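Local atomic coordinates of phosphate binding protein (Planctomyces limnophilus, PDB entry 4JWO), a protein that probably binds phosphate as the substrate-binding component of a PstS-type system that carries the ion across the cytoplasmic membrane. Residues A[218-232]-A[240-253]. Numbering follows the deposited sequence.
Sequences YTANSNDNILVQGVV and YFGYAYFAENASKL. With SO4 (sulfate ion), chain C; FMT (formic acid), chain E; SO4 (sulfate ion), chain D.
Asp-224 and Tyr-245 each hold CG anti to their own carbonyl carbon (chi1 -75° in both), and from these positions the aspartate lies across the phenol at nearly a right angle. Asp-224 CB sits 3.5 Å from the ring centroid of Tyr-245, a CH-pi contact over the centre of the face. The carboxylate stands upright on that ring, the two planes 88° apart. Water 1 accepts from Gly-242 N, the N-cap residue of helix 243-247, at 2.9 Å; its leg to Asp-224 OD2 is modelled unusually short, so a bridge there is doubtful.

Deeper in, Val-228 CG2 approaches Phe-241 CZ obliquely at 3.7 Å, and Leu-227 CB packs against the same ring. Asn-249 ND2 donates to Tyr-245 O (2.9 Å, N-H...O 167°), which holds its amide beside the methyls of Val-228. Farther along the helix, Val-231 CG1 meets Leu-253 CD2 at 3.7 Å. Phe-241 and Val-231 both also touch Val-147 of strand 134-148, so this apolar layer seats the helix on the sheet of a periplasmic-binding-protein lobe.

At the outer end of the phenol, Tyr-245 OH donates to O3 of the chain D sulfate (2.8 Å), probably from the crystallisation liquor and also bound by Lys-320. With the phenol cut back to an alanine, Asp-224 CB would probably lose the face it packs on, and the sulfate is likely to be held less firmly. Apolar and CH-pi packing thus joins the two segments, without a direct hydrogen bond between them.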
loop_
_atom_site.group_PDB
_atom_site.type_symbol
_atom_site.label_atom_id
_atom_site.label_comp_id
_atom_site.label_asym_id
_atom_site.label_seq_id
_atom_site.Cartn_x
_atom_site.Cartn_y
_atom_site.Cartn_z
ATOM N N TYR A 218 4.542 18.166 -11.137
ATOM C CA TYR A 218 3.785 17.174 -11.882
ATOM C C TYR A 218 2.320 17.455 -11.643
ATOM O O TYR A 218 1.963 18.247 -10.765
ATOM C CB TYR A 218 4.162 15.748 -11.460
ATOM C CG TYR A 218 3.791 15.349 -10.043
ATOM C CD1 TYR A 218 4.635 15.631 -8.980
ATOM C CD2 TYR A 218 2.627 14.634 -9.783
ATOM C CE1 TYR A 218 4.311 15.257 -7.681
ATOM C CE2 TYR A 218 2.290 14.254 -8.494
ATOM C CZ TYR A 218 3.142 14.567 -7.446
ATOM O OH TYR A 218 2.826 14.176 -6.169
ATOM N N THR A 219 1.463 16.829 -12.442
ATOM C CA THR A 219 0.034 16.984 -12.255
ATOM C C THR A 219 -0.424 16.002 -11.189
ATOM O O THR A 219 -0.452 14.787 -11.406
ATOM C CB THR A 219 -0.715 16.769 -13.571
ATOM O OG1 THR A 219 -0.338 17.800 -14.495
ATOM C CG2 THR A 219 -2.215 16.838 -13.347
ATOM N N ALA A 220 -0.745 16.541 -10.018
ATOM C CA ALA A 220 -1.176 15.732 -8.884
ATOM C C ALA A 220 -2.663 15.895 -8.683
ATOM O O ALA A 220 -3.176 16.999 -8.716
ATOM C CB ALA A 220 -0.452 16.168 -7.626
ATOM N N ASN A 221 -3.359 14.784 -8.487
ATOM C CA ASN A 221 -4.776 14.867 -8.169
ATOM C C ASN A 221 -5.204 13.740 -7.247
ATOM O O ASN A 221 -4.699 12.622 -7.342
ATOM C CB ASN A 221 -5.636 14.862 -9.443
ATOM C CG ASN A 221 -6.976 15.553 -9.237
ATOM O OD1 ASN A 221 -7.862 15.024 -8.570
ATOM N ND2 ASN A 221 -7.118 16.756 -9.786
ATOM N N SER A 222 -6.134 14.051 -6.350
ATOM C CA SER A 222 -6.676 13.042 -5.458
ATOM C C SER A 222 -7.640 12.127 -6.169
ATOM O O SER A 222 -7.926 11.032 -5.694
ATOM C CB SER A 222 -7.393 13.688 -4.278
ATOM O OG SER A 222 -8.503 14.470 -4.706
ATOM N N ASN A 223 -8.146 12.589 -7.310
ATOM C CA ASN A 223 -9.131 11.831 -8.068
ATOM C C ASN A 223 -8.411 11.043 -9.148
ATOM O O ASN A 223 -7.955 11.609 -10.131
ATOM C CB ASN A 223 -10.140 12.795 -8.683
ATOM C CG ASN A 223 -11.274 12.088 -9.395
ATOM O OD1 ASN A 223 -11.141 10.921 -9.773
ATOM N ND2 ASN A 223 -12.390 12.790 -9.596
ATOM N N ASP A 224 -8.292 9.736 -8.953
ATOM C CA ASP A 224 -7.513 8.914 -9.874
ATOM C C ASP A 224 -8.166 8.871 -11.253
ATOM O O ASP A 224 -7.504 8.588 -12.252
ATOM C CB ASP A 224 -7.316 7.498 -9.320
ATOM C CG ASP A 224 -6.285 7.434 -8.203
ATOM O OD1 ASP A 224 -5.561 8.422 -7.976
ATOM O OD2 ASP A 224 -6.172 6.355 -7.583
ATOM N N ASN A 225 -9.459 9.165 -11.321
ATOM C CA ASN A 225 -10.136 9.176 -12.614
ATOM C C ASN A 225 -9.655 10.337 -13.474
ATOM O O ASN A 225 -9.643 10.247 -14.705
ATOM C CB ASN A 225 -11.656 9.279 -12.446
ATOM C CG ASN A 225 -12.217 8.217 -11.528
ATOM O OD1 ASN A 225 -12.735 8.521 -10.443
ATOM N ND2 ASN A 225 -12.131 6.969 -11.956
ATOM N N ILE A 226 -9.286 11.437 -12.822
ATOM C CA ILE A 226 -8.709 12.587 -13.510
ATOM C C ILE A 226 -7.302 12.260 -14.012
ATOM O O ILE A 226 -6.922 12.666 -15.113
ATOM C CB ILE A 226 -8.712 13.839 -12.588
ATOM C CG1 ILE A 226 -10.155 14.293 -12.371
ATOM C CG2 ILE A 226 -7.862 14.969 -13.183
ATOM C CD1 ILE A 226 -10.291 15.488 -11.460
ATOM N N LEU A 227 -6.530 11.530 -13.211
ATOM C CA LEU A 227 -5.197 11.098 -13.646
ATOM C C LEU A 227 -5.289 10.164 -14.853
ATOM O O LEU A 227 -4.504 10.291 -15.798
ATOM C CB LEU A 227 -4.441 10.411 -12.510
ATOM C CG LEU A 227 -4.237 11.238 -11.240
ATOM C CD1 LEU A 227 -3.476 10.391 -10.223
ATOM C CD2 LEU A 227 -3.478 12.537 -11.548
ATOM N N VAL A 228 -6.232 9.224 -14.815
ATOM C CA VAL A 228 -6.470 8.336 -15.954
ATOM C C VAL A 228 -6.705 9.149 -17.217
ATOM O O VAL A 228 -6.074 8.892 -18.247
ATOM C CB VAL A 228 -7.674 7.382 -15.696
ATOM C CG1 VAL A 228 -8.114 6.672 -16.979
ATOM C CG2 VAL A 228 -7.320 6.374 -14.612
ATOM N N GLN A 229 -7.603 10.136 -17.146
ATOM C CA GLN A 229 -7.932 10.956 -18.306
ATOM C C GLN A 229 -6.714 11.742 -18.786
ATOM O O GLN A 229 -6.523 11.939 -19.982
ATOM C CB GLN A 229 -9.095 11.910 -17.989
ATOM C CG GLN A 229 -9.636 12.645 -19.197
ATOM C CD GLN A 229 -10.285 11.705 -20.193
ATOM O OE1 GLN A 229 -10.972 10.750 -19.812
ATOM N NE2 GLN A 229 -10.064 11.962 -21.476
ATOM N N GLY A 230 -5.885 12.178 -17.841
ATOM C CA GLY A 230 -4.658 12.881 -18.166
ATOM C C GLY A 230 -3.731 12.033 -19.011
ATOM O O GLY A 230 -3.192 12.486 -20.023
ATOM N N VAL A 231 -3.541 10.785 -18.595
ATOM C CA VAL A 231 -2.715 9.861 -19.357
ATOM C C VAL A 231 -3.323 9.559 -20.724
ATOM O O VAL A 231 -2.614 9.524 -21.732
ATOM C CB VAL A 231 -2.463 8.569 -18.555
ATOM C CG1 VAL A 231 -1.719 7.540 -19.412
ATOM C CG2 VAL A 231 -1.688 8.914 -17.287
ATOM N N VAL A 232 -4.639 9.350 -20.778
ATOM C CA VAL A 232 -5.325 9.156 -22.050
ATOM C C VAL A 232 -5.100 10.313 -23.039
ATOM O O VAL A 232 -4.928 10.098 -24.240
ATOM C CB VAL A 232 -6.852 8.950 -21.834
ATOM C CG1 VAL A 232 -7.592 8.859 -23.164
ATOM C CG2 VAL A 232 -7.098 7.707 -20.982
ATOM N N TYR A 240 1.170 7.392 -12.251
ATOM C CA TYR A 240 1.037 6.267 -11.330
ATOM C C TYR A 240 -0.202 6.416 -10.479
ATOM O O TYR A 240 -0.625 7.530 -10.170
ATOM C CB TYR A 240 2.281 6.084 -10.438
ATOM C CG TYR A 240 2.480 7.122 -9.350
ATOM C CD1 TYR A 240 1.943 6.938 -8.081
ATOM C CD2 TYR A 240 3.241 8.266 -9.580
ATOM C CE1 TYR A 240 2.139 7.875 -7.071
ATOM C CE2 TYR A 240 3.435 9.225 -8.569
ATOM C CZ TYR A 240 2.886 9.008 -7.319
ATOM O OH TYR A 240 3.081 9.927 -6.304
ATOM N N PHE A 241 -0.778 5.276 -10.116
ATOM C CA PHE A 241 -1.955 5.206 -9.252
ATOM C C PHE A 241 -2.222 3.749 -8.912
ATOM O O PHE A 241 -1.538 2.858 -9.402
ATOM C CB PHE A 241 -3.202 5.919 -9.840
ATOM C CG PHE A 241 -3.414 5.715 -11.330
ATOM C CD1 PHE A 241 -3.834 4.491 -11.837
ATOM C CD2 PHE A 241 -3.224 6.764 -12.210
ATOM C CE1 PHE A 241 -4.042 4.316 -13.220
ATOM C CE2 PHE A 241 -3.445 6.603 -13.578
ATOM C CZ PHE A 241 -3.842 5.379 -14.080
ATOM N N GLY A 242 -3.206 3.506 -8.057
ATOM C CA GLY A 242 -3.486 2.160 -7.602
ATOM C C GLY A 242 -3.957 1.268 -8.727
ATOM O O GLY A 242 -4.593 1.718 -9.684
ATOM N N TYR A 243 -3.660 -0.017 -8.596
ATOM C CA TYR A 243 -3.953 -1.003 -9.629
ATOM C C TYR A 243 -5.428 -1.026 -10.047
ATOM O O TYR A 243 -5.743 -1.227 -11.229
ATOM C CB TYR A 243 -3.491 -2.392 -9.169
ATOM C CG TYR A 243 -3.900 -3.486 -10.114
ATOM C CD1 TYR A 243 -3.154 -3.765 -11.250
ATOM C CD2 TYR A 243 -5.058 -4.228 -9.886
ATOM C CE1 TYR A 243 -3.548 -4.767 -12.130
ATOM C CE2 TYR A 243 -5.451 -5.224 -10.760
ATOM C CZ TYR A 243 -4.694 -5.485 -11.872
ATOM O OH TYR A 243 -5.096 -6.473 -12.746
ATOM N N ALA A 244 -6.331 -0.822 -9.088
ATOM C CA ALA A 244 -7.763 -0.901 -9.378
ATOM C C ALA A 244 -8.151 0.091 -10.454
ATOM O O ALA A 244 -8.983 -0.203 -11.307
ATOM C CB ALA A 244 -8.592 -0.677 -8.111
ATOM N N TYR A 245 -7.528 1.266 -10.435
ATOM C CA TYR A 245 -7.845 2.281 -11.428
ATOM C C TYR A 245 -7.232 1.968 -12.795
ATOM O O TYR A 245 -7.774 2.359 -13.818
ATOM C CB TYR A 245 -7.456 3.680 -10.910
ATOM C CG TYR A 245 -8.419 4.200 -9.857
ATOM C CD1 TYR A 245 -9.595 4.839 -10.229
ATOM C CD2 TYR A 245 -8.156 4.050 -8.497
ATOM C CE1 TYR A 245 -10.490 5.318 -9.278
ATOM C CE2 TYR A 245 -9.048 4.532 -7.537
ATOM C CZ TYR A 245 -10.212 5.161 -7.940
ATOM O OH TYR A 245 -11.109 5.645 -7.007
ATOM N N PHE A 246 -6.125 1.232 -12.826
ATOM C CA PHE A 246 -5.652 0.727 -14.109
ATOM C C PHE A 246 -6.596 -0.348 -14.641
ATOM O O PHE A 246 -7.010 -0.306 -15.808
ATOM C CB PHE A 246 -4.228 0.149 -14.041
ATOM C CG PHE A 246 -3.888 -0.699 -15.241
ATOM C CD1 PHE A 246 -3.637 -0.111 -16.480
ATOM C CD2 PHE A 246 -3.882 -2.090 -15.153
ATOM C CE1 PHE A 246 -3.368 -0.890 -17.599
ATOM C CE2 PHE A 246 -3.619 -2.868 -16.275
ATOM C CZ PHE A 246 -3.358 -2.272 -17.491
ATOM N N ALA A 247 -6.925 -1.314 -13.785
ATOM C CA ALA A 247 -7.654 -2.502 -14.219
ATOM C C ALA A 247 -8.978 -2.147 -14.865
ATOM O O ALA A 247 -9.378 -2.745 -15.866
ATOM C CB ALA A 247 -7.872 -3.459 -13.047
ATOM N N GLU A 248 -9.649 -1.143 -14.321
ATOM C CA GLU A 248 -10.979 -0.814 -14.819
ATOM C C GLU A 248 -10.909 0.078 -16.051
ATOM O O GLU A 248 -11.926 0.340 -16.694
ATOM C CB GLU A 248 -11.797 -0.139 -13.729
ATOM C CG GLU A 248 -11.271 1.214 -13.377
ATOM C CD GLU A 248 -12.000 1.848 -12.214
ATOM O OE1 GLU A 248 -12.028 3.095 -12.151
ATOM O OE2 GLU A 248 -12.529 1.104 -11.360
ATOM N N ASN A 249 -9.702 0.531 -16.381
ATOM C CA ASN A 249 -9.480 1.358 -17.559
ATOM C C ASN A 249 -8.449 0.748 -18.504
ATOM O O ASN A 249 -7.819 1.458 -19.282
ATOM C CB ASN A 249 -9.022 2.752 -17.132
ATOM C CG ASN A 249 -10.110 3.528 -16.427
ATOM O OD1 ASN A 249 -11.096 3.934 -17.046
ATOM N ND2 ASN A 249 -9.937 3.748 -15.127
ATOM N N ALA A 250 -8.290 -0.574 -18.446
ATOM C CA ALA A 250 -7.187 -1.243 -19.140
ATOM C C ALA A 250 -7.190 -1.060 -20.658
ATOM O O ALA A 250 -6.133 -1.067 -21.288
ATOM C CB ALA A 250 -7.148 -2.729 -18.775
ATOM N N SER A 251 -8.369 -0.891 -21.252
ATOM C CA SER A 251 -8.466 -0.712 -22.697
ATOM C C SER A 251 -7.996 0.668 -23.168
ATOM O O SER A 251 -7.842 0.895 -24.367
ATOM C CB SER A 251 -9.902 -0.955 -23.160
ATOM O OG SER A 251 -10.720 0.147 -22.811
ATOM N N LYS A 252 -7.765 1.584 -22.227
ATOM C CA LYS A 252 -7.400 2.963 -22.561
ATOM C C LYS A 252 -6.015 3.358 -22.062
ATOM O O LYS A 252 -5.534 4.452 -22.355
ATOM C CB LYS A 252 -8.434 3.935 -21.982
ATOM C CG LYS A 252 -9.858 3.660 -22.444
ATOM C CD LYS A 252 -10.854 4.621 -21.804
ATOM C CE LYS A 252 -10.782 4.577 -20.292
ATOM N NZ LYS A 252 -10.162 5.805 -19.743
ATOM N N LEU A 253 -5.391 2.464 -21.301
ATOM C CA LEU A 253 -4.093 2.715 -20.686
ATOM C C LEU A 253 -3.128 1.579 -21.002
ATOM O O LEU A 253 -3.545 0.458 -21.274
ATOM C CB LEU A 253 -4.242 2.795 -19.164
ATOM C CG LEU A 253 -5.153 3.871 -18.576
ATOM C CD1 LEU A 253 -5.402 3.547 -17.103
ATOM C CD2 LEU A 253 -4.500 5.244 -18.719
HETATM S S SO4 C . -7.089 17.795 -5.089
HETATM O O1 SO4 C . -7.441 18.820 -6.072
HETATM O O2 SO4 C . -6.268 16.763 -5.705
HETATM O O3 SO4 C . -6.315 18.432 -4.019
HETATM O O4 SO4 C . -8.280 17.167 -4.501
HETATM C C FMT E . -7.994 -7.355 -12.101
HETATM O O1 FMT E . -7.544 -7.283 -13.244
HETATM O O2 FMT E . -8.900 -6.647 -11.661
HETATM S S SO4 D . -14.529 5.364 -7.832
HETATM O O1 SO4 D . -15.846 5.883 -8.216
HETATM O O2 SO4 D . -14.312 4.073 -8.480
HETATM O O3 SO4 D . -13.472 6.279 -8.276
HETATM O O4 SO4 D . -14.509 5.227 -6.374
HETATM O O HOH W 1 -4.473 5.322 -6.204
HETATM O O HOH W 2 -10.783 8.431 -18.841
#